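CalS13 (Micromonospora echinospora, PDB 4ZAS) is a sugar aminotransferase that probably uses pyridoxal 5'-phosphate to transfer an amino group to a nucleotide-linked keto sugar. Local coordinates at residues 88-97 with 239-247; 306-315 with 327-335. All coordinates share one frame; numbering follows the deposited sequence.

Contact 1: residues 88-97 with 239-247; sequences LALSLAARPG and LYDRLRLRR
Leu88 and Leu92, on one side of helix 82-94, pack against Leu243 of helix 237-247 in the large domain of a fold-type I aminotransferase. The segment axes cross at 111°, 10.1 Å apart at their closest. Leu88 and Leu243 run alongside each other, pointing opposite ways, CG to CG at 3.6 Å, while Leu92 meets Leu243 nearly at a right angle, its CD2 3.4 Å from Leu243 CD1. The other methyl of Leu92, CD1, reaches Leu239 CD2.

One turn on, Arg246 stretches its fully extended chain to the C-terminal end of helix 82-94. Arg246 NH1 donates to Ser91 OG (2.9 Å), which sits almost in the guanidinium plane and itself donates to Leu88 O; a weaker bond from NH1 goes to Ser91 O. Arg246 NH2 donates to Arg95 O at a short 2.5 Å that should be read with caution. The Arg95 side chain, bent at chi3 (51°), lays its guanidinium flat on that of Arg246; Trp267 makes a cation-pi contact with Arg95. Glu266 forms a salt bridge with Arg242, whose CD packs on Leu92 CD2, and a long, weak ion pair with Arg246 NE that probably eases the like-charge repulsion. In the arginine stack the planes differ by 13° and the centres are 4.1 Å apart.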
loop_
_atom_site.group_PDB
_atom_site.type_symbol
_atom_site.label_atom_id
_atom_site.label_comp_id
_atom_site.label_asym_id
_atom_site.label_seq_id
_atom_site.Cartn_x
_atom_site.Cartn_y
_atom_site.Cartn_z
ATOM N N LEU A 88 3.983 -7.823 -4.371
ATOM C CA LEU A 88 3.562 -9.120 -3.870
ATOM C C LEU A 88 3.945 -10.290 -4.818
ATOM O O LEU A 88 4.450 -11.334 -4.377
ATOM C CB LEU A 88 2.049 -9.100 -3.654
ATOM C CG LEU A 88 1.378 -10.310 -2.996
ATOM C CD1 LEU A 88 1.889 -10.492 -1.601
ATOM C CD2 LEU A 88 -0.161 -10.203 -3.017
ATOM N N ALA A 89 3.706 -10.123 -6.115
ATOM C CA ALA A 89 4.004 -11.196 -7.049
ATOM C C ALA A 89 5.498 -11.493 -7.099
ATOM O O ALA A 89 5.915 -12.644 -7.034
ATOM C CB ALA A 89 3.483 -10.842 -8.427
ATOM N N LEU A 90 6.309 -10.450 -7.169
ATOM C CA LEU A 90 7.746 -10.631 -7.263
ATOM C C LEU A 90 8.364 -11.253 -6.005
ATOM O O LEU A 90 9.434 -11.886 -6.072
ATOM C CB LEU A 90 8.396 -9.284 -7.570
ATOM C CG LEU A 90 8.096 -8.902 -9.019
ATOM C CD1 LEU A 90 8.493 -7.479 -9.284
ATOM C CD2 LEU A 90 8.820 -9.850 -9.969
ATOM N N SER A 91 7.669 -11.122 -4.872
ATOM C CA SER A 91 8.139 -11.703 -3.629
ATOM C C SER A 91 8.207 -13.245 -3.730
ATOM O O SER A 91 8.979 -13.883 -3.016
ATOM C CB SER A 91 7.235 -11.294 -2.472
ATOM O OG SER A 91 6.087 -12.119 -2.411
ATOM N N LEU A 92 7.436 -13.822 -4.652
ATOM C CA LEU A 92 7.489 -15.252 -4.948
ATOM C C LEU A 92 8.852 -15.639 -5.483
ATOM O O LEU A 92 9.352 -16.747 -5.231
ATOM C CB LEU A 92 6.438 -15.624 -5.978
ATOM C CG LEU A 92 4.991 -15.447 -5.548
ATOM C CD1 LEU A 92 4.086 -15.654 -6.751
ATOM C CD2 LEU A 92 4.665 -16.414 -4.448
ATOM N N ALA A 93 9.426 -14.726 -6.259
ATOM C CA ALA A 93 10.733 -14.941 -6.859
ATOM C C ALA A 93 11.824 -14.794 -5.810
ATOM O O ALA A 93 12.713 -15.637 -5.688
ATOM C CB ALA A 93 10.948 -13.970 -7.991
ATOM N N ALA A 94 11.730 -13.716 -5.041
ATOM C CA ALA A 94 12.696 -13.406 -3.996
ATOM C C ALA A 94 12.636 -14.393 -2.827
ATOM O O ALA A 94 13.667 -14.803 -2.305
ATOM C CB ALA A 94 12.469 -12.000 -3.504
ATOM N N ARG A 95 11.421 -14.740 -2.409
ATOM C CA ARG A 95 11.182 -15.668 -1.298
ATOM C C ARG A 95 10.215 -16.754 -1.737
ATOM O O ARG A 95 9.005 -16.599 -1.604
ATOM C CB ARG A 95 10.606 -14.958 -0.060
ATOM C CG ARG A 95 11.516 -13.947 0.633
ATOM C CD ARG A 95 10.719 -12.806 1.320
ATOM N NE ARG A 95 9.658 -13.281 2.193
ATOM C CZ ARG A 95 8.454 -12.729 2.269
ATOM N NH1 ARG A 95 8.149 -11.667 1.534
ATOM N NH2 ARG A 95 7.554 -13.237 3.090
ATOM N N PRO A 96 10.745 -17.863 -2.263
ATOM C CA PRO A 96 9.943 -18.926 -2.895
ATOM C C PRO A 96 8.799 -19.621 -2.094
ATOM O O PRO A 96 7.758 -19.805 -2.721
ATOM C CB PRO A 96 11.008 -19.953 -3.283
ATOM C CG PRO A 96 12.229 -19.133 -3.517
ATOM C CD PRO A 96 12.190 -18.078 -2.449
ATOM N N GLY A 97 8.907 -20.005 -0.821
ATOM C CA GLY A 97 10.018 -19.784 0.084
ATOM C C GLY A 97 9.452 -19.749 1.499
ATOM O O GLY A 97 8.278 -19.434 1.694
ATOM N N LEU A 239 0.148 -20.961 -5.791
ATOM C CA LEU A 239 0.498 -19.565 -5.859
ATOM C C LEU A 239 -0.650 -18.697 -5.319
ATOM O O LEU A 239 -0.406 -17.709 -4.623
ATOM C CB LEU A 239 0.861 -19.178 -7.294
ATOM C CG LEU A 239 2.123 -19.827 -7.866
ATOM C CD1 LEU A 239 2.395 -19.309 -9.254
ATOM C CD2 LEU A 239 3.302 -19.546 -6.973
ATOM N N TYR A 240 -1.890 -19.095 -5.593
ATOM C CA TYR A 240 -3.049 -18.371 -5.095
ATOM C C TYR A 240 -3.093 -18.370 -3.561
ATOM O O TYR A 240 -3.296 -17.326 -2.945
ATOM C CB TYR A 240 -4.344 -18.970 -5.635
ATOM C CG TYR A 240 -5.573 -18.352 -5.013
ATOM C CD1 TYR A 240 -6.067 -17.136 -5.472
ATOM C CD2 TYR A 240 -6.232 -18.969 -3.947
ATOM C CE1 TYR A 240 -7.192 -16.563 -4.910
ATOM C CE2 TYR A 240 -7.357 -18.396 -3.377
ATOM C CZ TYR A 240 -7.831 -17.191 -3.866
ATOM O OH TYR A 240 -8.949 -16.614 -3.314
ATOM N N ASP A 241 -2.922 -19.539 -2.950
ATOM C CA ASP A 241 -2.906 -19.633 -1.494
ATOM C C ASP A 241 -1.785 -18.761 -0.936
ATOM O O ASP A 241 -2.007 -17.959 -0.027
ATOM C CB ASP A 241 -2.730 -21.078 -1.027
ATOM C CG ASP A 241 -3.954 -21.943 -1.313
ATOM O OD1 ASP A 241 -5.046 -21.375 -1.528
ATOM O OD2 ASP A 241 -3.826 -23.190 -1.320
ATOM N N ARG A 242 -0.595 -18.887 -1.515
ATOM C CA ARG A 242 0.568 -18.171 -1.012
ATOM C C ARG A 242 0.437 -16.648 -1.056
ATOM O O ARG A 242 0.869 -15.955 -0.140
ATOM C CB ARG A 242 1.827 -18.585 -1.770
ATOM C CG ARG A 242 3.076 -18.075 -1.074
ATOM C CD ARG A 242 4.355 -18.623 -1.663
ATOM N NE ARG A 242 4.296 -20.053 -1.957
ATOM C CZ ARG A 242 4.669 -21.008 -1.113
ATOM N NH1 ARG A 242 5.140 -20.698 0.088
ATOM N NH2 ARG A 242 4.578 -22.280 -1.479
ATOM N N LEU A 243 -0.147 -16.124 -2.124
ATOM C CA LEU A 243 -0.239 -14.685 -2.273
ATOM C C LEU A 243 -1.313 -14.117 -1.384
ATOM O O LEU A 243 -1.190 -12.992 -0.904
ATOM C CB LEU A 243 -0.494 -14.309 -3.729
ATOM C CG LEU A 243 0.730 -13.603 -4.295
ATOM C CD1 LEU A 243 1.904 -14.486 -4.059
ATOM C CD2 LEU A 243 0.598 -13.279 -5.774
ATOM N N ARG A 244 -2.367 -14.896 -1.169
ATOM C CA ARG A 244 -3.461 -14.476 -0.308
ATOM C C ARG A 244 -2.894 -14.343 1.115
ATOM O O ARG A 244 -3.212 -13.400 1.851
ATOM C CB ARG A 244 -4.603 -15.491 -0.358
ATOM C CG ARG A 244 -5.982 -14.891 -0.220
ATOM C CD ARG A 244 -7.087 -15.907 -0.510
ATOM N NE ARG A 244 -7.723 -16.352 0.732
ATOM C CZ ARG A 244 -8.728 -15.713 1.332
ATOM N NH1 ARG A 244 -9.230 -14.605 0.806
ATOM N NH2 ARG A 244 -9.240 -16.185 2.462
ATOM N N LEU A 245 -1.991 -15.264 1.451
ATOM C CA LEU A 245 -1.299 -15.262 2.723
ATOM C C LEU A 245 -0.442 -14.026 2.905
ATOM O O LEU A 245 -0.550 -13.343 3.929
ATOM C CB LEU A 245 -0.403 -16.499 2.847
ATOM C CG LEU A 245 -0.758 -17.601 3.833
ATOM C CD1 LEU A 245 0.326 -18.646 3.822
ATOM C CD2 LEU A 245 -0.892 -17.000 5.225
ATOM N N ARG A 246 0.442 -13.764 1.942
ATOM C CA ARG A 246 1.371 -12.648 2.077
ATOM C C ARG A 246 0.655 -11.317 1.932
ATOM O O ARG A 246 1.237 -10.260 2.188
ATOM C CB ARG A 246 2.498 -12.743 1.062
ATOM C CG ARG A 246 3.344 -13.948 1.245
ATOM C CD ARG A 246 4.529 -13.932 0.317
ATOM N NE ARG A 246 5.349 -15.124 0.516
ATOM C CZ ARG A 246 6.482 -15.362 -0.131
ATOM N NH1 ARG A 246 6.917 -14.493 -1.033
ATOM N NH2 ARG A 246 7.177 -16.461 0.124
ATOM N N ARG A 247 -0.593 -11.365 1.483
ATOM C CA ARG A 247 -1.365 -10.153 1.331
ATOM C C ARG A 247 -1.687 -9.522 2.679
ATOM O O ARG A 247 -1.801 -8.300 2.784
ATOM C CB ARG A 247 -2.653 -10.431 0.568
ATOM C CG ARG A 247 -3.481 -9.199 0.379
ATOM C CD ARG A 247 -4.724 -9.469 -0.396
ATOM N NE ARG A 247 -5.583 -10.490 0.185
ATOM C CZ ARG A 247 -6.751 -10.814 -0.362
ATOM N NH1 ARG A 247 -7.141 -10.180 -1.468
ATOM N NH2 ARG A 247 -7.531 -11.747 0.183
#

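Contact 2: residues 306-315 with 327-335; sequences LAGIDGVEQT and MYPLKVRDR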
loop_
_atom_site.group_PDB
_atom_site.type_symbol
_atom_site.label_atom_id
_atom_site.label_comp_id
_atom_site.label_asym_id
_atom_site.label_seq_id
_atom_site.Cartn_x
_atom_site.Cartn_y
_atom_site.Cartn_z
ATOM N N LEU A 306 -5.619 7.485 -39.666
ATOM C CA LEU A 306 -4.259 7.986 -39.491
ATOM C C LEU A 306 -3.251 7.257 -40.363
ATOM O O LEU A 306 -2.054 7.542 -40.308
ATOM C CB LEU A 306 -3.825 7.890 -38.028
ATOM C CG LEU A 306 -4.608 8.830 -37.131
ATOM C CD1 LEU A 306 -4.155 8.745 -35.687
ATOM C CD2 LEU A 306 -4.407 10.232 -37.661
ATOM N N ALA A 307 -3.731 6.322 -41.175
ATOM C CA ALA A 307 -2.825 5.556 -42.016
ATOM C C ALA A 307 -2.364 6.376 -43.203
ATOM O O ALA A 307 -3.161 7.032 -43.879
ATOM C CB ALA A 307 -3.486 4.283 -42.477
ATOM N N GLY A 308 -1.074 6.302 -43.485
ATOM C CA GLY A 308 -0.542 7.008 -44.626
ATOM C C GLY A 308 -0.294 8.492 -44.422
ATOM O O GLY A 308 -0.117 9.214 -45.394
ATOM N N ILE A 309 -0.290 8.957 -43.174
ATOM C CA ILE A 309 0.103 10.343 -42.904
ATOM C C ILE A 309 1.611 10.406 -42.759
ATOM O O ILE A 309 2.201 9.662 -41.973
ATOM C CB ILE A 309 -0.563 10.930 -41.658
ATOM C CG1 ILE A 309 -2.071 11.021 -41.846
ATOM C CG2 ILE A 309 -0.029 12.317 -41.408
ATOM C CD1 ILE A 309 -2.784 11.563 -40.632
ATOM N N ASP A 310 2.250 11.267 -43.541
ATOM C CA ASP A 310 3.694 11.322 -43.468
ATOM C C ASP A 310 4.149 11.806 -42.093
ATOM O O ASP A 310 3.645 12.809 -41.578
ATOM C CB ASP A 310 4.256 12.218 -44.546
ATOM C CG ASP A 310 5.755 12.164 -44.589
ATOM O OD1 ASP A 310 6.311 11.195 -45.155
ATOM O OD2 ASP A 310 6.376 13.060 -43.989
ATOM N N GLY A 311 5.071 11.065 -41.483
ATOM C CA GLY A 311 5.573 11.434 -40.174
ATOM C C GLY A 311 4.836 10.788 -39.017
ATOM O O GLY A 311 5.110 11.071 -37.851
ATOM N N VAL A 312 3.874 9.939 -39.346
ATOM C CA VAL A 312 3.074 9.247 -38.346
ATOM C C VAL A 312 3.188 7.753 -38.578
ATOM O O VAL A 312 2.747 7.255 -39.609
ATOM C CB VAL A 312 1.603 9.691 -38.386
ATOM C CG1 VAL A 312 0.769 8.781 -37.523
ATOM C CG2 VAL A 312 1.477 11.121 -37.948
ATOM N N GLU A 313 3.856 7.053 -37.671
ATOM C CA GLU A 313 3.954 5.606 -37.787
ATOM C C GLU A 313 3.113 4.970 -36.709
ATOM O O GLU A 313 3.247 5.318 -35.535
ATOM C CB GLU A 313 5.406 5.131 -37.690
ATOM C CG GLU A 313 6.304 5.785 -38.730
ATOM C CD GLU A 313 7.648 5.100 -38.890
ATOM O OE1 GLU A 313 7.886 4.057 -38.233
ATOM O OE2 GLU A 313 8.469 5.631 -39.673
ATOM N N GLN A 314 2.259 4.029 -37.093
ATOM C CA GLN A 314 1.372 3.380 -36.130
ATOM C C GLN A 314 2.054 2.118 -35.607
ATOM O O GLN A 314 3.081 1.688 -36.147
ATOM C CB GLN A 314 0.024 3.037 -36.772
ATOM C CG GLN A 314 -0.709 4.237 -37.382
ATOM C CD GLN A 314 -2.079 3.883 -37.948
ATOM O OE1 GLN A 314 -2.672 2.866 -37.603
ATOM N NE2 GLN A 314 -2.558 4.700 -38.857
ATOM N N THR A 315 1.465 1.535 -34.570
ATOM C CA THR A 315 1.950 0.325 -33.915
ATOM C C THR A 315 1.435 -0.911 -34.651
ATOM O O THR A 315 0.403 -0.849 -35.321
ATOM C CB THR A 315 1.496 0.290 -32.429
ATOM O OG1 THR A 315 2.324 1.165 -31.655
ATOM C CG2 THR A 315 1.587 -1.117 -31.832
ATOM N N MET A 327 -4.753 4.094 -24.270
ATOM C CA MET A 327 -4.401 5.299 -24.999
ATOM C C MET A 327 -4.050 4.853 -26.412
ATOM O O MET A 327 -3.868 3.675 -26.645
ATOM C CB MET A 327 -3.238 6.030 -24.325
ATOM C CG MET A 327 -3.606 6.618 -22.982
ATOM S SD MET A 327 -2.239 7.413 -22.112
ATOM C CE MET A 327 -1.198 6.017 -21.798
ATOM N N TYR A 328 -3.983 5.773 -27.364
ATOM C CA TYR A 328 -3.603 5.403 -28.725
ATOM C C TYR A 328 -2.167 5.868 -29.012
ATOM O O TYR A 328 -1.866 7.061 -28.893
ATOM C CB TYR A 328 -4.577 6.002 -29.744
ATOM C CG TYR A 328 -4.386 5.468 -31.143
ATOM C CD1 TYR A 328 -3.473 6.043 -32.005
ATOM C CD2 TYR A 328 -5.105 4.373 -31.587
ATOM C CE1 TYR A 328 -3.285 5.554 -33.274
ATOM C CE2 TYR A 328 -4.921 3.868 -32.853
ATOM C CZ TYR A 328 -4.015 4.460 -33.699
ATOM O OH TYR A 328 -3.849 3.962 -34.974
ATOM N N PRO A 329 -1.277 4.923 -29.368
ATOM C CA PRO A 329 0.144 5.155 -29.649
ATOM C C PRO A 329 0.428 5.605 -31.090
ATOM O O PRO A 329 -0.238 5.136 -32.019
ATOM C CB PRO A 329 0.768 3.783 -29.406
ATOM C CG PRO A 329 -0.283 2.850 -29.804
ATOM C CD PRO A 329 -1.602 3.490 -29.433
ATOM N N LEU A 330 1.392 6.516 -31.252
ATOM C CA LEU A 330 1.951 6.879 -32.545
ATOM C C LEU A 330 3.464 7.040 -32.398
ATOM O O LEU A 330 3.949 7.354 -31.313
ATOM C CB LEU A 330 1.355 8.185 -33.071
ATOM C CG LEU A 330 -0.107 8.202 -33.499
ATOM C CD1 LEU A 330 -0.476 9.598 -34.012
ATOM C CD2 LEU A 330 -0.377 7.116 -34.538
ATOM N N LYS A 331 4.217 6.815 -33.468
ATOM C CA LYS A 331 5.611 7.244 -33.464
ATOM C C LYS A 331 5.778 8.365 -34.488
ATOM O O LYS A 331 5.569 8.154 -35.684
ATOM C CB LYS A 331 6.547 6.075 -33.743
ATOM C CG LYS A 331 6.452 4.990 -32.694
ATOM C CD LYS A 331 7.210 3.765 -33.110
ATOM C CE LYS A 331 6.455 3.013 -34.204
ATOM N NZ LYS A 331 7.260 1.895 -34.777
ATOM N N VAL A 332 6.152 9.553 -34.021
ATOM C CA VAL A 332 6.131 10.744 -34.868
ATOM C C VAL A 332 7.481 11.437 -34.965
ATOM O O VAL A 332 8.232 11.477 -33.996
ATOM C CB VAL A 332 5.086 11.760 -34.352
ATOM C CG1 VAL A 332 3.724 11.124 -34.311
ATOM C CG2 VAL A 332 5.439 12.255 -32.956
ATOM N N ARG A 333 7.791 11.973 -36.141
ATOM C CA ARG A 333 8.919 12.888 -36.307
ATOM C C ARG A 333 8.609 14.173 -35.539
ATOM O O ARG A 333 7.444 14.555 -35.428
ATOM C CB ARG A 333 9.182 13.193 -37.791
ATOM C CG ARG A 333 8.057 13.992 -38.459
ATOM C CD ARG A 333 8.411 14.688 -39.796
ATOM N NE ARG A 333 7.245 15.460 -40.225
ATOM C CZ ARG A 333 6.960 16.694 -39.787
ATOM N NH1 ARG A 333 7.771 17.318 -38.936
ATOM N NH2 ARG A 333 5.862 17.316 -40.203
ATOM N N ASP A 334 9.641 14.821 -35.007
ATOM C CA ASP A 334 9.503 16.115 -34.322
ATOM C C ASP A 334 8.391 16.107 -33.265
ATOM O O ASP A 334 7.477 16.937 -33.307
ATOM C CB ASP A 334 9.234 17.246 -35.322
ATOM C CG ASP A 334 9.695 18.618 -34.804
ATOM O OD1 ASP A 334 9.891 18.771 -33.580
ATOM O OD2 ASP A 334 9.826 19.564 -35.619
ATOM N N ARG A 335 8.453 15.160 -32.338
ATOM C CA ARG A 335 7.417 15.042 -31.308
ATOM C C ARG A 335 7.111 16.340 -30.535
ATOM O O ARG A 335 5.945 16.590 -30.227
ATOM C CB ARG A 335 7.768 13.941 -30.307
ATOM C CG ARG A 335 6.669 13.722 -29.287
ATOM C CD ARG A 335 7.005 12.603 -28.311
ATOM N NE ARG A 335 8.248 12.893 -27.608
ATOM C CZ ARG A 335 9.004 11.980 -27.013
ATOM N NH1 ARG A 335 8.623 10.714 -26.998
ATOM N NH2 ARG A 335 10.127 12.345 -26.416
HETATM O O HOH W 1 -0.931 2.599 -33.481
#
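Glu313 and Lys331 form the hydrogen-bonded pair of a short antiparallel ladder, an edge of the three-stranded sheet 312-313, 328-332, 379-382. Glu313 N donates to Lys331 O at 2.8 Å, and Lys331 N returns a nearly straight bond (171° at the hydrogen) to Glu313 O at 2.7 Å, approaching in the carbonyl plane. Beyond the non-hydrogen-bonded pair Val312-Val332, Gly311 O receives a weak bond from Arg333 N (3.3 Å) and a CA-H contact from Val332. At the other end a water takes over: it accepts from Thr315 N at 2.8 Å and donates to Pro329 O at 3.0 Å, bridging the segments where their backbones have drawn apart.

The charged ends look elsewhere. Glu313 OE1 stands 4.1 Å from Lys331 NZ, too far for a salt bridge, and pairs instead with Arg378, while NZ donates to Pro137 O. Tyr328 OH, bonded to Asp303, also lies near Gln314 OE1. On the face carrying Val312 and Val332, Val312 CG1 packs on Leu330 CD2 at 3.6 Å, and helix 390-401 covers Val312 through Ile400. Backbone bonds, one water and apolar packing thus join the two segments, while the charged ends of Glu313 and Lys331 are tied to Arg378 and Pro137.

The two contacts occupy opposite sides of the chain's centre, with their own centres 41 Å apart and their nearest atoms about 21 Å apart. Both segments of contact 1 precede those of contact 2 in the sequence, and the contacts share no helix or strand. Contact 1 belongs to the large domain with its seven-stranded mixed sheet: Leu88 and Arg247 touch strand 76-79 at one edge. Contact 2 comes after the long helix 275-305, in the separate three-stranded antiparallel sheet of the C-terminal part. It is packing away from the annotated sites, Pro329 about 13 Å, side chain to ligand, from bound dTDP-4-keto-6-deoxyglucose. Contact 1 has one end near the dTDP-binding Arg253, about 6 Å from Arg247 between side chains.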